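Local coordinates for universal stress protein MJ0577 (Methanocaldococcus jannaschii, PDB 1MJH) that binds ATP together with a manganese ion as a homodimer of the universal stress protein A family, its wider cellular role being less certain, at residues B[34-47]-B[97-111]. Residues are numbered along the deposited sequence; the frame is centred on the assembly and turned at random.
Sequences EEVILLHVIDEREI and FKVKDIIVVGIPHEE. With ATP (adenosine-5'-triphosphate), chain F.
V41 packs against P108 where the C-terminal ends of two neighbouring parallel strands, 35-43 and 98-106, come near the adenine of ATP; the five-stranded parallel sheet, in order 3-2-1-4-5, belongs to the universal stress protein fold. V41 CG1, set anti to the backbone N (chi1 -178°), reaches P108 CG at 3.8 Å, while CG2 meets E111 CB, the two side chains crossing at about a right angle. The backbone of V41 reads the base: its N donates to ATP N1 and its O accepts from ATP N6 at 2.9 Å, with P108 CG also close to N6. Ten main-chain bonds zip the segments together. On the face with V41, L39 CD1 touches both I102 CG2, 3.6 Å away, and V104 CG1. At the far end V36 CG2 sits over the centre of the F97 ring, a CH-pi contact 3.6 Å from the centroid, while E35 and K98 run side by side, joined by a long salt bridge. D43, last in its strand, is the N-cap of the helix starting at E44: OD1 accepts from R45 N on its anti side and OD2 takes R45 NH2 in a salt bridge on its syn side, both donors tilted about 30° out of the carboxylate plane. D43 CG lies 3.8 Å from P108 CD. With an alanine at D43, R45 N would probably lose its capping acceptor and the guanidinium its salt-bridge mate. I107 CG2 lies over one face of that poorly ordered guanidinium, 4.2 Å from R45 CZ.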
loop_
_atom_site.group_PDB
_atom_site.type_symbol
_atom_site.label_atom_id
_atom_site.label_comp_id
_atom_site.label_asym_id
_atom_site.label_seq_id
_atom_site.Cartn_x
_atom_site.Cartn_y
_atom_site.Cartn_z
ATOM N N GLU B 34 -18.071 3.848 8.501
ATOM C CA GLU B 34 -16.665 4.120 8.234
ATOM C C GLU B 34 -16.387 5.610 8.030
ATOM O O GLU B 34 -17.289 6.436 7.844
ATOM C CB GLU B 34 -16.029 3.383 7.067
ATOM C CG GLU B 34 -15.730 1.937 7.109
ATOM C CD GLU B 34 -16.694 0.998 6.419
ATOM O OE1 GLU B 34 -17.457 1.447 5.533
ATOM O OE2 GLU B 34 -16.619 -0.201 6.802
ATOM N N GLU B 35 -15.103 5.928 8.252
ATOM C CA GLU B 35 -14.778 7.352 8.276
ATOM C C GLU B 35 -13.560 7.658 7.408
ATOM O O GLU B 35 -12.682 6.811 7.381
ATOM C CB GLU B 35 -14.444 7.688 9.730
ATOM C CG GLU B 35 -14.156 9.154 9.967
ATOM C CD GLU B 35 -14.431 9.497 11.440
ATOM O OE1 GLU B 35 -14.300 8.628 12.306
ATOM O OE2 GLU B 35 -14.790 10.665 11.680
ATOM N N VAL B 36 -13.590 8.785 6.727
ATOM C CA VAL B 36 -12.398 9.199 5.972
ATOM C C VAL B 36 -11.849 10.480 6.557
ATOM O O VAL B 36 -12.582 11.487 6.733
ATOM C CB VAL B 36 -12.668 9.389 4.461
ATOM C CG1 VAL B 36 -11.408 9.911 3.759
ATOM C CG2 VAL B 36 -13.101 8.062 3.878
ATOM N N ILE B 37 -10.542 10.559 6.815
ATOM C CA ILE B 37 -9.828 11.765 7.118
ATOM C C ILE B 37 -9.318 12.335 5.780
ATOM O O ILE B 37 -8.482 11.667 5.186
ATOM C CB ILE B 37 -8.635 11.587 8.079
ATOM C CG1 ILE B 37 -9.017 10.808 9.319
ATOM C CG2 ILE B 37 -8.053 12.963 8.446
ATOM C CD1 ILE B 37 -10.293 11.242 10.045
ATOM N N LEU B 38 -9.934 13.441 5.311
ATOM C CA LEU B 38 -9.519 13.944 3.988
ATOM C C LEU B 38 -8.562 15.071 4.174
ATOM O O LEU B 38 -8.873 16.087 4.850
ATOM C CB LEU B 38 -10.841 14.394 3.283
ATOM C CG LEU B 38 -10.584 15.242 2.030
ATOM C CD1 LEU B 38 -10.051 14.325 0.899
ATOM C CD2 LEU B 38 -11.901 15.847 1.513
ATOM N N LEU B 39 -7.329 14.868 3.715
ATOM C CA LEU B 39 -6.267 15.816 4.047
ATOM C C LEU B 39 -5.552 16.445 2.879
ATOM O O LEU B 39 -5.141 15.704 2.001
ATOM C CB LEU B 39 -5.239 14.999 4.904
ATOM C CG LEU B 39 -3.952 15.752 5.193
ATOM C CD1 LEU B 39 -4.174 16.995 6.070
ATOM C CD2 LEU B 39 -2.994 14.801 5.960
ATOM N N HIS B 40 -5.406 17.774 2.851
ATOM C CA HIS B 40 -4.538 18.446 1.905
ATOM C C HIS B 40 -3.509 19.291 2.652
ATOM O O HIS B 40 -3.898 19.963 3.640
ATOM C CB HIS B 40 -5.334 19.332 0.892
ATOM C CG HIS B 40 -4.380 20.017 -0.042
ATOM N ND1 HIS B 40 -4.088 21.349 -0.111
ATOM C CD2 HIS B 40 -3.613 19.499 -0.996
ATOM C CE1 HIS B 40 -3.192 21.585 -1.072
ATOM N NE2 HIS B 40 -2.866 20.430 -1.650
ATOM N N VAL B 41 -2.254 19.141 2.243
ATOM C CA VAL B 41 -1.180 19.917 2.868
ATOM C C VAL B 41 -0.735 20.982 1.889
ATOM O O VAL B 41 -0.181 20.742 0.809
ATOM C CB VAL B 41 0.070 19.087 3.243
ATOM C CG1 VAL B 41 1.162 19.912 3.931
ATOM C CG2 VAL B 41 -0.375 17.983 4.179
ATOM N N ILE B 42 -0.824 22.252 2.369
ATOM C CA ILE B 42 -0.148 23.321 1.632
ATOM C C ILE B 42 1.345 23.330 1.916
ATOM O O ILE B 42 1.743 23.488 3.081
ATOM C CB ILE B 42 -0.690 24.715 2.076
ATOM C CG1 ILE B 42 -2.206 24.697 1.953
ATOM C CG2 ILE B 42 -0.063 25.833 1.261
ATOM C CD1 ILE B 42 -2.750 24.339 0.606
ATOM N N ASP B 43 2.203 23.056 0.918
ATOM C CA ASP B 43 3.628 22.943 1.167
ATOM C C ASP B 43 4.196 24.290 1.629
ATOM O O ASP B 43 4.147 25.244 0.845
ATOM C CB ASP B 43 4.328 22.463 -0.106
ATOM C CG ASP B 43 5.768 22.053 0.152
ATOM O OD1 ASP B 43 6.365 22.579 1.116
ATOM O OD2 ASP B 43 6.285 21.204 -0.593
ATOM N N GLU B 44 4.728 24.345 2.835
ATOM C CA GLU B 44 5.348 25.573 3.330
ATOM C C GLU B 44 6.673 25.910 2.649
ATOM O O GLU B 44 7.083 27.075 2.692
ATOM C CB GLU B 44 5.676 25.444 4.828
ATOM C CG GLU B 44 6.778 24.404 5.036
ATOM C CD GLU B 44 7.197 24.242 6.479
ATOM O OE1 GLU B 44 6.303 24.128 7.348
ATOM O OE2 GLU B 44 8.420 24.216 6.709
ATOM N N ARG B 45 7.410 24.921 2.159
ATOM C CA ARG B 45 8.702 25.143 1.517
ATOM C C ARG B 45 8.526 25.932 0.225
ATOM O O ARG B 45 9.308 26.820 -0.095
ATOM C CB ARG B 45 9.419 23.820 1.249
ATOM C CG ARG B 45 9.646 22.989 2.508
ATOM C CD ARG B 45 10.193 21.609 2.159
ATOM N NE ARG B 45 9.200 20.827 1.432
ATOM C CZ ARG B 45 9.346 19.589 0.982
ATOM N NH1 ARG B 45 10.480 18.931 1.172
ATOM N NH2 ARG B 45 8.337 19.016 0.336
ATOM N N GLU B 46 7.462 25.630 -0.505
ATOM C CA GLU B 46 7.117 26.343 -1.723
ATOM C C GLU B 46 6.741 27.783 -1.422
ATOM O O GLU B 46 7.351 28.694 -1.987
ATOM C CB GLU B 46 5.992 25.633 -2.482
ATOM C CG GLU B 46 6.425 24.267 -3.005
ATOM C CD GLU B 46 7.647 24.360 -3.900
ATOM O OE1 GLU B 46 7.676 25.254 -4.775
ATOM O OE2 GLU B 46 8.580 23.549 -3.724
ATOM N N ILE B 47 5.875 28.011 -0.439
ATOM C CA ILE B 47 5.518 29.380 -0.050
ATOM C C ILE B 47 6.771 30.241 0.064
ATOM O O ILE B 47 6.841 31.322 -0.525
ATOM C CB ILE B 47 4.683 29.400 1.240
ATOM C CG1 ILE B 47 3.402 28.580 1.044
ATOM C CG2 ILE B 47 4.359 30.838 1.628
ATOM C CD1 ILE B 47 2.511 28.479 2.261
ATOM N N PHE B 97 -19.711 7.609 3.815
ATOM C CA PHE B 97 -18.675 7.882 4.810
ATOM C C PHE B 97 -18.998 9.121 5.646
ATOM O O PHE B 97 -19.508 10.124 5.159
ATOM C CB PHE B 97 -17.299 8.169 4.182
ATOM C CG PHE B 97 -16.566 7.023 3.556
ATOM C CD1 PHE B 97 -15.967 6.067 4.312
ATOM C CD2 PHE B 97 -16.454 6.972 2.165
ATOM C CE1 PHE B 97 -15.233 5.009 3.761
ATOM C CE2 PHE B 97 -15.756 5.918 1.595
ATOM C CZ PHE B 97 -15.153 4.968 2.378
ATOM N N LYS B 98 -18.405 9.104 6.861
ATOM C CA LYS B 98 -18.297 10.342 7.637
ATOM C C LYS B 98 -16.962 10.939 7.217
ATOM O O LYS B 98 -15.983 10.178 7.163
ATOM C CB LYS B 98 -18.273 10.086 9.145
ATOM C CG LYS B 98 -18.177 11.314 10.033
ATOM C CD LYS B 98 -17.979 10.803 11.473
ATOM C CE LYS B 98 -17.952 11.924 12.494
ATOM N NZ LYS B 98 -17.820 11.374 13.878
ATOM N N VAL B 99 -16.871 12.228 6.952
ATOM C CA VAL B 99 -15.624 12.809 6.482
ATOM C C VAL B 99 -15.159 13.977 7.336
ATOM O O VAL B 99 -15.905 14.950 7.557
ATOM C CB VAL B 99 -15.800 13.351 5.026
ATOM C CG1 VAL B 99 -14.487 14.003 4.566
ATOM C CG2 VAL B 99 -16.346 12.309 4.069
ATOM N N LYS B 100 -13.907 13.875 7.783
ATOM C CA LYS B 100 -13.277 14.968 8.490
ATOM C C LYS B 100 -12.264 15.599 7.538
ATOM O O LYS B 100 -11.200 15.011 7.272
ATOM C CB LYS B 100 -12.516 14.506 9.728
ATOM C CG LYS B 100 -11.840 15.662 10.471
ATOM C CD LYS B 100 -11.212 15.239 11.801
ATOM C CE LYS B 100 -10.507 16.407 12.472
ATOM N NZ LYS B 100 -9.867 16.016 13.776
ATOM N N ASP B 101 -12.600 16.816 7.076
ATOM C CA ASP B 101 -11.669 17.450 6.127
ATOM C C ASP B 101 -10.674 18.364 6.807
ATOM O O ASP B 101 -10.996 19.183 7.704
ATOM C CB ASP B 101 -12.449 18.194 5.043
ATOM C CG ASP B 101 -13.494 19.137 5.629
ATOM O OD1 ASP B 101 -14.235 18.750 6.535
ATOM O OD2 ASP B 101 -13.570 20.276 5.127
ATOM N N ILE B 102 -9.398 18.217 6.502
ATOM C CA ILE B 102 -8.306 19.020 7.038
ATOM C C ILE B 102 -7.426 19.657 5.988
ATOM O O ILE B 102 -6.935 19.009 5.052
ATOM C CB ILE B 102 -7.400 18.103 7.927
ATOM C CG1 ILE B 102 -8.215 17.444 9.041
ATOM C CG2 ILE B 102 -6.194 18.866 8.462
ATOM C CD1 ILE B 102 -7.457 16.342 9.792
ATOM N N ILE B 103 -7.164 20.963 6.088
ATOM C CA ILE B 103 -6.220 21.690 5.291
ATOM C C ILE B 103 -5.180 22.267 6.252
ATOM O O ILE B 103 -5.562 22.899 7.239
ATOM C CB ILE B 103 -6.767 22.825 4.425
ATOM C CG1 ILE B 103 -7.813 22.270 3.449
ATOM C CG2 ILE B 103 -5.665 23.582 3.703
ATOM C CD1 ILE B 103 -8.653 23.372 2.830
ATOM N N VAL B 104 -3.914 21.968 6.018
ATOM C CA VAL B 104 -2.886 22.443 6.930
ATOM C C VAL B 104 -1.670 22.901 6.147
ATOM O O VAL B 104 -1.429 22.396 5.041
ATOM C CB VAL B 104 -2.539 21.338 7.933
ATOM C CG1 VAL B 104 -1.944 20.138 7.180
ATOM C CG2 VAL B 104 -1.602 21.781 9.050
ATOM N N VAL B 105 -0.996 23.940 6.624
ATOM C CA VAL B 105 0.220 24.424 5.960
ATOM C C VAL B 105 1.385 23.681 6.604
ATOM O O VAL B 105 1.513 23.630 7.836
ATOM C CB VAL B 105 0.453 25.957 6.103
ATOM C CG1 VAL B 105 1.786 26.352 5.456
ATOM C CG2 VAL B 105 -0.651 26.778 5.457
ATOM N N GLY B 106 2.299 23.109 5.808
ATOM C CA GLY B 106 3.416 22.400 6.432
ATOM C C GLY B 106 4.165 21.543 5.390
ATOM O O GLY B 106 4.112 21.880 4.221
ATOM N N ILE B 107 4.992 20.656 5.869
ATOM C CA ILE B 107 5.737 19.762 4.955
ATOM C C ILE B 107 4.804 18.575 4.692
ATOM O O ILE B 107 4.475 17.845 5.616
ATOM C CB ILE B 107 7.027 19.344 5.677
ATOM C CG1 ILE B 107 7.911 20.552 6.055
ATOM C CG2 ILE B 107 7.823 18.443 4.732
ATOM C CD1 ILE B 107 9.163 20.167 6.825
ATOM N N PRO B 108 4.409 18.282 3.442
ATOM C CA PRO B 108 3.418 17.244 3.196
ATOM C C PRO B 108 3.734 15.907 3.817
ATOM O O PRO B 108 2.873 15.335 4.523
ATOM C CB PRO B 108 3.388 17.156 1.656
ATOM C CG PRO B 108 3.570 18.645 1.319
ATOM C CD PRO B 108 4.717 19.087 2.236
ATOM N N HIS B 109 4.921 15.315 3.611
ATOM C CA HIS B 109 5.101 13.960 4.142
ATOM C C HIS B 109 5.072 13.917 5.671
ATOM O O HIS B 109 4.498 13.006 6.253
ATOM C CB HIS B 109 6.372 13.282 3.610
ATOM C CG HIS B 109 7.670 13.760 4.216
ATOM N ND1 HIS B 109 8.421 14.767 3.651
ATOM C CD2 HIS B 109 8.344 13.347 5.318
ATOM C CE1 HIS B 109 9.525 14.978 4.376
ATOM N NE2 HIS B 109 9.473 14.146 5.366
ATOM N N GLU B 110 5.560 14.991 6.287
ATOM C CA GLU B 110 5.532 15.038 7.769
ATOM C C GLU B 110 4.149 15.168 8.330
ATOM O O GLU B 110 3.809 14.502 9.301
ATOM C CB GLU B 110 6.437 16.195 8.245
ATOM C CG GLU B 110 7.894 16.000 7.877
ATOM C CD GLU B 110 8.890 16.926 8.544
ATOM O OE1 GLU B 110 8.500 17.947 9.140
ATOM O OE2 GLU B 110 10.112 16.661 8.486
ATOM N N GLU B 111 3.282 15.997 7.698
ATOM C CA GLU B 111 1.932 16.133 8.182
ATOM C C GLU B 111 1.103 14.894 7.962
ATOM O O GLU B 111 0.220 14.560 8.772
ATOM C CB GLU B 111 1.225 17.357 7.529
ATOM C CG GLU B 111 1.900 18.677 7.905
ATOM C CD GLU B 111 1.533 19.061 9.334
ATOM O OE1 GLU B 111 0.562 18.573 9.921
ATOM O OE2 GLU B 111 2.312 19.900 9.835
HETATM P PG ATP F . 7.425 14.794 -5.993
HETATM O O1G ATP F . 8.396 13.967 -5.224
HETATM O O2G ATP F . 6.649 15.562 -5.076
HETATM O O3G ATP F . 8.069 15.645 -7.005
HETATM P PB ATP F . 5.043 13.534 -7.196
HETATM O O1B ATP F . 4.939 12.923 -8.528
HETATM O O2B ATP F . 4.340 14.820 -7.159
HETATM O O3B ATP F . 6.557 13.666 -6.788
HETATM P PA ATP F . 3.977 12.637 -4.560
HETATM O O1A ATP F . 4.860 11.785 -3.803
HETATM O O2A ATP F . 3.874 14.002 -4.174
HETATM O O3A ATP F . 4.422 12.516 -6.137
HETATM O "O5'" ATP F . 2.476 12.174 -4.702
HETATM C "C5'" ATP F . 2.128 10.887 -4.130
HETATM C "C4'" ATP F . 0.827 11.018 -3.360
HETATM O "O4'" ATP F . 1.122 11.799 -2.133
HETATM C "C3'" ATP F . -0.299 11.803 -4.014
HETATM O "O3'" ATP F . -1.039 11.030 -4.969
HETATM C "C2'" ATP F . -1.124 12.201 -2.765
HETATM O "O2'" ATP F . -1.911 11.068 -2.344
HETATM C "C1'" ATP F . 0.008 12.522 -1.754
HETATM N N9 ATP F . 0.332 13.940 -1.674
HETATM C C8 ATP F . 1.315 14.631 -2.293
HETATM N N7 ATP F . 1.386 15.899 -1.934
HETATM C C5 ATP F . 0.388 16.057 -1.095
HETATM C C6 ATP F . -0.031 17.181 -0.402
HETATM N N6 ATP F . 0.587 18.352 -0.558
HETATM N N1 ATP F . -1.082 17.035 0.399
HETATM C C2 ATP F . -1.699 15.821 0.567
HETATM N N3 ATP F . -1.361 14.676 -0.054
HETATM C C4 ATP F . -0.320 14.917 -0.884
#